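Side-chain contacts in angiotensin-converting enzyme (Anopheles gambiae, PDB 6S1Y), which probably acts as a zinc-dependent dipeptidyl carboxypeptidase, cleaving dipeptides from the C-terminal ends of peptide substrates: residues D439-G444 and R453-K458; C457-M462 and F480-K485; Q506-A511 and K525-C530. One frame throughout, in Å; residues are numbered along the deposited sequence.

Contact 1. Residues D439-G444 and R453-K458; sequences DKYRWG and REYNCK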
# COMPACT_ATOMS: atom_id res chain seq x y z
N ASP A 439 -6.47 -7.98 5.47
CA ASP A 439 -7.86 -8.06 5.05
C ASP A 439 -8.49 -9.40 5.36
O ASP A 439 -9.69 -9.45 5.64
CB ASP A 439 -7.99 -7.68 3.57
CG ASP A 439 -8.06 -6.14 3.39
OD1 ASP A 439 -7.93 -5.43 4.41
OD2 ASP A 439 -8.26 -5.65 2.25
N LYS A 440 -7.73 -10.49 5.39
CA LYS A 440 -8.33 -11.73 5.88
C LYS A 440 -8.85 -11.51 7.29
O LYS A 440 -9.97 -11.90 7.61
CB LYS A 440 -7.33 -12.88 5.83
CG LYS A 440 -7.91 -14.25 6.09
CD LYS A 440 -6.79 -15.30 6.30
CE LYS A 440 -7.33 -16.74 6.53
NZ LYS A 440 -7.81 -17.35 5.27
N TYR A 441 -8.08 -10.80 8.12
CA TYR A 441 -8.56 -10.47 9.46
C TYR A 441 -9.79 -9.58 9.39
O TYR A 441 -10.80 -9.83 10.07
CB TYR A 441 -7.46 -9.79 10.26
CG TYR A 441 -7.92 -9.32 11.62
CD1 TYR A 441 -8.05 -10.21 12.66
CD2 TYR A 441 -8.23 -7.99 11.85
CE1 TYR A 441 -8.47 -9.79 13.90
CE2 TYR A 441 -8.64 -7.56 13.10
CZ TYR A 441 -8.76 -8.47 14.12
OH TYR A 441 -9.16 -8.04 15.36
N ARG A 442 -9.73 -8.51 8.59
CA ARG A 442 -10.86 -7.57 8.60
C ARG A 442 -12.09 -8.19 7.96
O ARG A 442 -13.21 -7.96 8.43
CB ARG A 442 -10.46 -6.26 7.91
CG ARG A 442 -9.54 -5.43 8.80
CD ARG A 442 -9.33 -3.98 8.33
NE ARG A 442 -8.55 -3.86 7.09
CZ ARG A 442 -8.22 -2.70 6.52
NH1 ARG A 442 -8.58 -1.52 7.03
NH2 ARG A 442 -7.51 -2.72 5.41
N TRP A 443 -11.93 -9.01 6.92
CA TRP A 443 -13.08 -9.74 6.39
C TRP A 443 -13.74 -10.57 7.49
O TRP A 443 -14.97 -10.67 7.56
CB TRP A 443 -12.68 -10.67 5.25
CG TRP A 443 -12.12 -10.01 4.08
CD1 TRP A 443 -12.27 -8.70 3.73
CD2 TRP A 443 -11.29 -10.60 3.08
NE1 TRP A 443 -11.58 -8.44 2.57
CE2 TRP A 443 -10.97 -9.58 2.15
CE3 TRP A 443 -10.78 -11.89 2.87
CZ2 TRP A 443 -10.17 -9.82 1.03
CZ3 TRP A 443 -9.97 -12.12 1.76
CH2 TRP A 443 -9.67 -11.10 0.86
N GLY A 444 -12.92 -11.18 8.36
CA GLY A 444 -13.46 -12.01 9.41
C GLY A 444 -14.24 -11.22 10.44
O GLY A 444 -15.28 -11.69 10.92
N ARG A 453 -14.75 -10.40 21.49
CA ARG A 453 -13.98 -10.83 22.65
C ARG A 453 -12.75 -11.64 22.27
O ARG A 453 -11.97 -12.01 23.15
CB ARG A 453 -14.87 -11.64 23.61
CG ARG A 453 -15.39 -12.91 23.00
CD ARG A 453 -16.55 -13.52 23.80
NE ARG A 453 -17.45 -14.26 22.92
CZ ARG A 453 -17.14 -15.41 22.32
NH1 ARG A 453 -15.95 -15.96 22.49
NH2 ARG A 453 -18.03 -16.00 21.53
N GLU A 454 -12.54 -11.91 20.98
CA GLU A 454 -11.32 -12.54 20.49
C GLU A 454 -10.61 -11.68 19.45
O GLU A 454 -9.80 -12.18 18.67
CB GLU A 454 -11.65 -13.93 19.91
CG GLU A 454 -13.00 -13.99 19.21
CD GLU A 454 -13.18 -15.21 18.32
OE1 GLU A 454 -13.86 -15.05 17.28
OE2 GLU A 454 -12.67 -16.30 18.66
N TYR A 455 -10.87 -10.37 19.44
CA TYR A 455 -10.32 -9.50 18.40
C TYR A 455 -8.79 -9.56 18.37
O TYR A 455 -8.18 -9.66 17.30
CB TYR A 455 -10.77 -8.06 18.63
CG TYR A 455 -12.07 -7.64 17.99
CD1 TYR A 455 -12.76 -8.45 17.11
CD2 TYR A 455 -12.60 -6.40 18.26
CE1 TYR A 455 -13.95 -8.03 16.53
CE2 TYR A 455 -13.77 -5.96 17.69
CZ TYR A 455 -14.43 -6.76 16.84
OH TYR A 455 -15.60 -6.27 16.31
N ASN A 456 -8.15 -9.50 19.54
CA ASN A 456 -6.71 -9.32 19.51
C ASN A 456 -5.98 -10.64 19.26
O ASN A 456 -5.03 -10.68 18.47
CB ASN A 456 -6.20 -8.67 20.79
CG ASN A 456 -4.93 -7.84 20.54
OD1 ASN A 456 -4.75 -7.26 19.46
ND2 ASN A 456 -4.03 -7.80 21.54
N CYS A 457 -6.40 -11.73 19.90
CA CYS A 457 -5.65 -12.96 19.71
C CYS A 457 -5.91 -13.60 18.35
O CYS A 457 -5.02 -14.26 17.82
CB CYS A 457 -5.90 -13.92 20.89
SG CYS A 457 -5.01 -13.30 22.46
N LYS A 458 -7.07 -13.39 17.73
CA LYS A 458 -7.23 -13.87 16.36
C LYS A 458 -6.40 -13.03 15.38
O LYS A 458 -5.93 -13.55 14.36
CB LYS A 458 -8.71 -13.88 15.95
CG LYS A 458 -9.47 -15.13 16.45
CD LYS A 458 -8.97 -16.40 15.76
CE LYS A 458 -9.83 -17.64 16.06
NZ LYS A 458 -9.79 -18.62 14.92
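The Tyr441 phenol reaches from helix 431-447 to the start of helix 455-467, its OH against the backbone carbonyl of Tyr455. The hydroxyl donates to that carbonyl: Tyr441 OH lies 2.7 Å from Tyr455 O. The carbonyl oxygen sits at the phenol edge, near the ring plane. Seen from the carbonyl the approach is bent, with a C=O...OH angle of 113° and the hydroxyl 39° above the carbonyl plane, so the bond does not follow a lone-pair direction. With CG anti to the backbone N (chi1 175°), the phenol extends from its helix, which carries its OH to Tyr455 O; the nearest backbones are Tyr441 CA and Lys458 CA, 7.8 Å apart. The flank of the ring reaches the next turn, where Tyr441 CE1 is 4.1 Å from Lys458 C. The hydroxyl also packs on the base of the Tyr455 side chain, with Tyr441 OH 3.6 Å from Tyr455 CB. The Tyr455 ring runs on to a different partner, its OH hydrogen-bonding Gln172. Glu454 occupies the N-cap position of helix 455-467, and Glu454 O receives the N-H of Lys458. One turn of helix 431-447 is braced separately: Arg442 grips Asp439 side-on, with Asp439 OD1 2.9 Å from Arg442 NH2 and 3.2 Å from Arg442 NE, the oxygen tilted from the guanidinium plane. Asp439 OD2 takes the backbone N-H groups of Tyr494 and Leu495; Tyr494 also reaches the bound ligand through its OH, so Asp439 probably helps to position it from the second shell. The arrangement is that of two consecutive helices joined by a short connection, a tyrosine of the first hydrogen-bonded to the opening turn of the second, within the largely helical angiotensin-converting enzyme fold.

Contact 2. Residues C457-M462 and F480-K485; sequences CKFWEM and FDPPAK. With KSN ((2~{S})-2-[[(4~{S})-4-azanyl-5-oxidanyl-5-oxidanylidene-pentanoyl]amino]pentanedioic acid), chain H.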
# COMPACT_ATOMS: atom_id res chain seq x y z
N CYS A 457 -6.40 -11.73 19.90
CA CYS A 457 -5.65 -12.96 19.71
C CYS A 457 -5.91 -13.60 18.35
O CYS A 457 -5.02 -14.26 17.82
CB CYS A 457 -5.90 -13.92 20.89
SG CYS A 457 -5.01 -13.30 22.46
N LYS A 458 -7.07 -13.39 17.73
CA LYS A 458 -7.23 -13.87 16.36
C LYS A 458 -6.40 -13.03 15.38
O LYS A 458 -5.93 -13.55 14.36
CB LYS A 458 -8.71 -13.88 15.95
CG LYS A 458 -9.47 -15.13 16.45
CD LYS A 458 -8.97 -16.40 15.76
CE LYS A 458 -9.83 -17.64 16.06
NZ LYS A 458 -9.79 -18.62 14.92
N PHE A 459 -6.15 -11.76 15.69
CA PHE A 459 -5.23 -10.97 14.89
C PHE A 459 -3.81 -11.54 14.96
O PHE A 459 -3.23 -11.93 13.95
CB PHE A 459 -5.24 -9.53 15.37
CG PHE A 459 -4.24 -8.64 14.68
CD1 PHE A 459 -4.44 -8.23 13.36
CD2 PHE A 459 -3.14 -8.17 15.36
CE1 PHE A 459 -3.53 -7.39 12.73
CE2 PHE A 459 -2.24 -7.34 14.75
CZ PHE A 459 -2.43 -6.95 13.41
N TRP A 460 -3.26 -11.62 16.17
CA TRP A 460 -1.88 -12.08 16.30
C TRP A 460 -1.74 -13.55 15.92
O TRP A 460 -0.67 -13.98 15.48
CB TRP A 460 -1.38 -11.84 17.73
CG TRP A 460 -1.16 -10.39 18.02
CD1 TRP A 460 -1.79 -9.62 18.98
CD2 TRP A 460 -0.25 -9.51 17.35
NE1 TRP A 460 -1.32 -8.31 18.93
CE2 TRP A 460 -0.38 -8.22 17.94
CE3 TRP A 460 0.66 -9.69 16.31
CZ2 TRP A 460 0.38 -7.14 17.52
CZ3 TRP A 460 1.41 -8.59 15.89
CH2 TRP A 460 1.26 -7.34 16.50
N GLU A 461 -2.81 -14.34 16.05
CA GLU A 461 -2.75 -15.73 15.61
C GLU A 461 -2.61 -15.80 14.10
O GLU A 461 -1.80 -16.58 13.58
CB GLU A 461 -4.00 -16.50 16.09
CG GLU A 461 -4.10 -17.93 15.55
CD GLU A 461 -5.42 -18.62 15.92
OE1 GLU A 461 -6.39 -18.53 15.13
OE2 GLU A 461 -5.49 -19.24 17.01
N MET A 462 -3.36 -14.97 13.37
CA MET A 462 -3.22 -14.96 11.91
C MET A 462 -1.86 -14.41 11.49
O MET A 462 -1.23 -14.94 10.57
CB MET A 462 -4.36 -14.14 11.29
CG MET A 462 -5.71 -14.87 11.27
SD MET A 462 -7.05 -13.93 10.46
CE MET A 462 -6.07 -13.23 9.18
N PHE A 480 -5.66 -4.07 22.11
CA PHE A 480 -6.39 -4.21 20.84
C PHE A 480 -5.53 -3.57 19.74
O PHE A 480 -5.61 -2.37 19.47
CB PHE A 480 -7.77 -3.58 20.91
CG PHE A 480 -8.49 -3.59 19.60
CD1 PHE A 480 -8.70 -4.77 18.93
CD2 PHE A 480 -8.94 -2.43 19.03
CE1 PHE A 480 -9.34 -4.79 17.71
CE2 PHE A 480 -9.59 -2.45 17.81
CZ PHE A 480 -9.79 -3.63 17.16
N ASP A 481 -4.74 -4.40 19.08
CA ASP A 481 -3.58 -3.93 18.35
C ASP A 481 -3.77 -3.61 16.86
O ASP A 481 -2.97 -2.86 16.30
CB ASP A 481 -2.47 -4.97 18.53
CG ASP A 481 -1.93 -4.99 19.95
OD1 ASP A 481 -1.77 -3.88 20.50
OD2 ASP A 481 -1.68 -6.11 20.51
N PRO A 482 -4.81 -4.11 16.20
CA PRO A 482 -4.98 -3.83 14.75
C PRO A 482 -4.96 -2.36 14.39
O PRO A 482 -4.40 -1.98 13.34
CB PRO A 482 -6.35 -4.46 14.43
CG PRO A 482 -6.37 -5.63 15.39
CD PRO A 482 -5.79 -5.11 16.67
N PRO A 483 -5.57 -1.47 15.19
CA PRO A 483 -5.61 -0.05 14.78
C PRO A 483 -4.25 0.65 14.82
O PRO A 483 -4.15 1.78 14.33
CB PRO A 483 -6.59 0.59 15.79
CG PRO A 483 -7.37 -0.57 16.34
CD PRO A 483 -6.39 -1.72 16.38
N ALA A 484 -3.23 0.02 15.40
CA ALA A 484 -1.87 0.54 15.37
C ALA A 484 -1.29 0.61 13.96
O ALA A 484 -0.17 1.06 13.78
CB ALA A 484 -0.96 -0.33 16.24
N LYS A 485 -2.04 0.14 12.97
CA LYS A 485 -1.64 0.19 11.56
C LYS A 485 -2.53 1.21 10.86
O LYS A 485 -3.76 1.15 11.00
CB LYS A 485 -1.75 -1.19 10.92
CG LYS A 485 -1.53 -1.24 9.43
CD LYS A 485 -0.11 -0.86 9.06
CE LYS A 485 0.03 -0.72 7.54
NZ LYS A 485 1.28 0.05 7.14
C10 KSN H . -4.64 6.68 1.42
C13 KSN H . -0.87 4.82 -0.57
C17 KSN H . 2.18 0.87 3.66
C02 KSN H . 2.43 0.96 2.15
C03 KSN H . 1.56 1.96 1.38
C04 KSN H . 0.92 3.08 2.18
C05 KSN H . 1.32 4.52 1.76
C07 KSN H . -1.05 5.14 0.94
C08 KSN H . -2.09 6.22 1.22
C09 KSN H . -3.52 5.77 0.88
N01 KSN H . 2.25 -0.36 1.53
N06 KSN H . 0.35 5.49 1.23
O11 KSN H . -4.40 7.49 2.36
O12 KSN H . -5.83 6.63 0.93
O14 KSN H . -0.08 5.53 -1.24
O15 KSN H . -1.46 3.87 -1.11
O16 KSN H . 2.44 4.88 1.94
O18 KSN H . 2.79 1.68 4.41
O19 KSN H . 1.39 0.05 4.21
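An aspartate oxygen met on its anti side by an indole N-H is the striking feature here: Trp460 NE1 stands 2.7 Å from Asp481 OD2, nearly straight at 165°. The oxygen lies almost in the indole plane, whereas the carboxylate itself is turned 65° to the ring, so the two side chains cross instead of lying flat on each other. Asp481 CB adds an apolar touch beside the bond, 3.7 Å from Trp460 CZ2. The other oxygen, OD1, forms a salt bridge with Arg475; both oxygens of this buried carboxylate therefore have partners, which probably favours its charged form. Pro482 sits over one face of Phe459 in a CH-pi contact. Pro482 CG lies 4.0 Å from the centroid of the Phe459 ring, offset toward the rim, and comes 3.8 Å from Phe459 CG. Phe459 can meet the proline because a chi1 of 176° swings its ring straight off helix 455-467. The same ring turns an edge to its neighbour, Phe459 CD2 standing 3.7 Å above the middle of the Trp460 ring. Further along, the bent chain of Lys485, at the N-cap position before helix 486-489, enters the ligand pocket, where Lys485 NZ is 2.9 Å from O19 of KSN. It also meets Gln255 and forms a cation-pi contact with Trp253; a lysine, a glutamine and a tyrosine similarly hold inhibitor carboxylates in related enzymes. Around this core, helix 149-163 packs Trp156 on Trp460 and Tyr160 on Asp481, while helix 431-447 brings Leu438 to Phe459 and Tyr441 to Pro482. Strand 475-476 supplies Arg475 and pairs with strand 602-603, whose Cys602 is disulfide-bonded to Cys457 on helix 455-467.

Contact 3. Residues Q506-A511 and K525-C530; sequences QFHRAA and KTLNNC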
# COMPACT_ATOMS: atom_id res chain seq x y z
N GLN A 506 3.82 -8.75 -13.24
CA GLN A 506 3.29 -8.95 -14.58
C GLN A 506 3.48 -7.70 -15.44
O GLN A 506 3.92 -7.79 -16.58
CB GLN A 506 1.82 -9.35 -14.50
CG GLN A 506 1.59 -10.64 -13.74
CD GLN A 506 0.15 -11.04 -13.66
OE1 GLN A 506 -0.50 -10.91 -12.61
NE2 GLN A 506 -0.38 -11.56 -14.76
N PHE A 507 3.19 -6.53 -14.88
CA PHE A 507 3.39 -5.26 -15.59
C PHE A 507 4.87 -5.05 -15.88
O PHE A 507 5.26 -4.68 -17.00
CB PHE A 507 2.84 -4.10 -14.75
CG PHE A 507 1.34 -4.12 -14.53
CD1 PHE A 507 0.51 -4.89 -15.32
CD2 PHE A 507 0.77 -3.32 -13.56
CE1 PHE A 507 -0.86 -4.86 -15.13
CE2 PHE A 507 -0.60 -3.29 -13.37
CZ PHE A 507 -1.42 -4.06 -14.15
N HIS A 508 5.73 -5.26 -14.87
CA HIS A 508 7.17 -5.09 -15.06
C HIS A 508 7.70 -5.99 -16.17
O HIS A 508 8.53 -5.58 -16.98
CB HIS A 508 7.88 -5.37 -13.74
CG HIS A 508 9.38 -5.30 -13.80
ND1 HIS A 508 10.06 -4.12 -14.01
CD2 HIS A 508 10.33 -6.24 -13.61
CE1 HIS A 508 11.36 -4.34 -13.96
NE2 HIS A 508 11.55 -5.62 -13.73
N ARG A 509 7.25 -7.25 -16.19
CA ARG A 509 7.72 -8.18 -17.20
C ARG A 509 7.33 -7.70 -18.60
O ARG A 509 8.14 -7.75 -19.53
CB ARG A 509 7.15 -9.57 -16.94
CG ARG A 509 7.46 -10.61 -18.03
CD ARG A 509 7.13 -12.02 -17.60
NE ARG A 509 5.70 -12.21 -17.39
CZ ARG A 509 5.16 -13.34 -16.93
NH1 ARG A 509 5.93 -14.38 -16.63
NH2 ARG A 509 3.84 -13.41 -16.77
N ALA A 510 6.09 -7.25 -18.75
CA ALA A 510 5.63 -6.76 -20.04
C ALA A 510 6.39 -5.51 -20.46
O ALA A 510 6.75 -5.35 -21.63
CB ALA A 510 4.13 -6.48 -19.98
N ALA A 511 6.67 -4.61 -19.52
CA ALA A 511 7.35 -3.38 -19.90
C ALA A 511 8.81 -3.64 -20.25
O ALA A 511 9.35 -2.99 -21.16
CB ALA A 511 7.25 -2.35 -18.77
N LYS A 525 19.45 -10.75 -19.62
CA LYS A 525 18.22 -9.96 -19.75
C LYS A 525 17.12 -10.53 -18.85
O LYS A 525 16.05 -10.94 -19.29
CB LYS A 525 17.78 -9.90 -21.21
CG LYS A 525 18.72 -9.08 -22.08
CD LYS A 525 18.27 -9.03 -23.54
CE LYS A 525 18.52 -7.66 -24.16
NZ LYS A 525 19.96 -7.26 -24.16
N THR A 526 17.38 -10.51 -17.54
CA THR A 526 16.46 -11.05 -16.56
C THR A 526 15.50 -9.97 -16.06
O THR A 526 15.72 -8.77 -16.23
CB THR A 526 17.22 -11.62 -15.36
OG1 THR A 526 17.89 -10.55 -14.67
CG2 THR A 526 18.23 -12.69 -15.80
N LEU A 527 14.45 -10.42 -15.40
CA LEU A 527 13.57 -9.49 -14.71
C LEU A 527 14.30 -8.73 -13.62
O LEU A 527 13.89 -7.62 -13.28
CB LEU A 527 12.39 -10.23 -14.12
CG LEU A 527 11.49 -10.90 -15.14
CD1 LEU A 527 10.49 -11.82 -14.47
CD2 LEU A 527 10.76 -9.85 -15.99
N ASN A 528 15.40 -9.29 -13.09
CA ASN A 528 16.08 -8.69 -11.95
C ASN A 528 17.04 -7.58 -12.33
O ASN A 528 17.43 -6.80 -11.45
CB ASN A 528 16.85 -9.78 -11.18
CG ASN A 528 15.97 -10.91 -10.76
OD1 ASN A 528 15.67 -11.81 -11.54
ND2 ASN A 528 15.49 -10.85 -9.52
N ASN A 529 17.44 -7.48 -13.60
CA ASN A 529 18.37 -6.43 -14.02
C ASN A 529 17.78 -5.52 -15.10
O ASN A 529 18.53 -4.77 -15.73
CB ASN A 529 19.70 -7.04 -14.50
CG ASN A 529 19.55 -7.93 -15.73
OD1 ASN A 529 18.49 -7.97 -16.37
ND2 ASN A 529 20.61 -8.66 -16.07
N CYS A 530 16.47 -5.56 -15.32
CA CYS A 530 15.83 -4.74 -16.34
C CYS A 530 15.59 -3.32 -15.86
O CYS A 530 15.08 -3.11 -14.76
CB CYS A 530 14.48 -5.34 -16.74
SG CYS A 530 13.22 -4.02 -17.12
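His508 marks the tight part of this contact: its outer end meets both a turn carbonyl and a disulfide sulfur. His508 NE2 donates to Leu527 O at 3.1 Å and 159°. The oxygen lies in the imidazole plane, and the N-H in turn arrives in the carbonyl plane on a lone pair, so ring and peptide meet edge to edge. Chi1 near 177° points the His508 ring away from its own backbone N, and it projects from helix 495-514 straight at the loop. Cys530 SG approaches it obliquely, 3.7 Å from His508 CE1; that sulfur is bonded to Cys512 on the same helix. Next to the bond, one Leu527 methyl settles against the helix, Leu527 CD2 lying 3.7 Å from both Arg509 CA and Arg509 CB. The looser side begins there. Arg509 is partly exposed, and its chain bends so that the guanidinium leaves the loop for Asp570, Glu574 and Glu564, all in long, weak ion pairs. In the type I turn from Thr526 to Asn529, the Thr526 and Asn529 side chains are likewise partly exposed, and Thr526 OG1 accepts the N-H of Asn528 only weakly. The chemistry implies a histidine carrying a proton on NE2, used here as a donor to a backbone carbonyl of the loop, close to the Cys512-Cys530 disulfide.

How the contacts relate
Along the chain, contact 1 comes first and closes residues 445-452, the end of helix 431-447 and most of the turn before helix 455-467. Contact 2 begins where it ends, sharing Cys457 and Lys458, and closes the excursion 463-479, which returns to the same helix. Neither nests in the other; their centres are 7 Å apart, and a probable hydrogen bond joins Asp481 N to Asn456 OD1. Contact 3 follows in series and closes residues 512-524, the end of helix 495-514 and the loop after it. It lies on the opposite side of the chain's centre, about 37 Å from contact 1 and 36 Å from contact 2, centre to centre, near helix 381-395, which carries the zinc ligand Glu385.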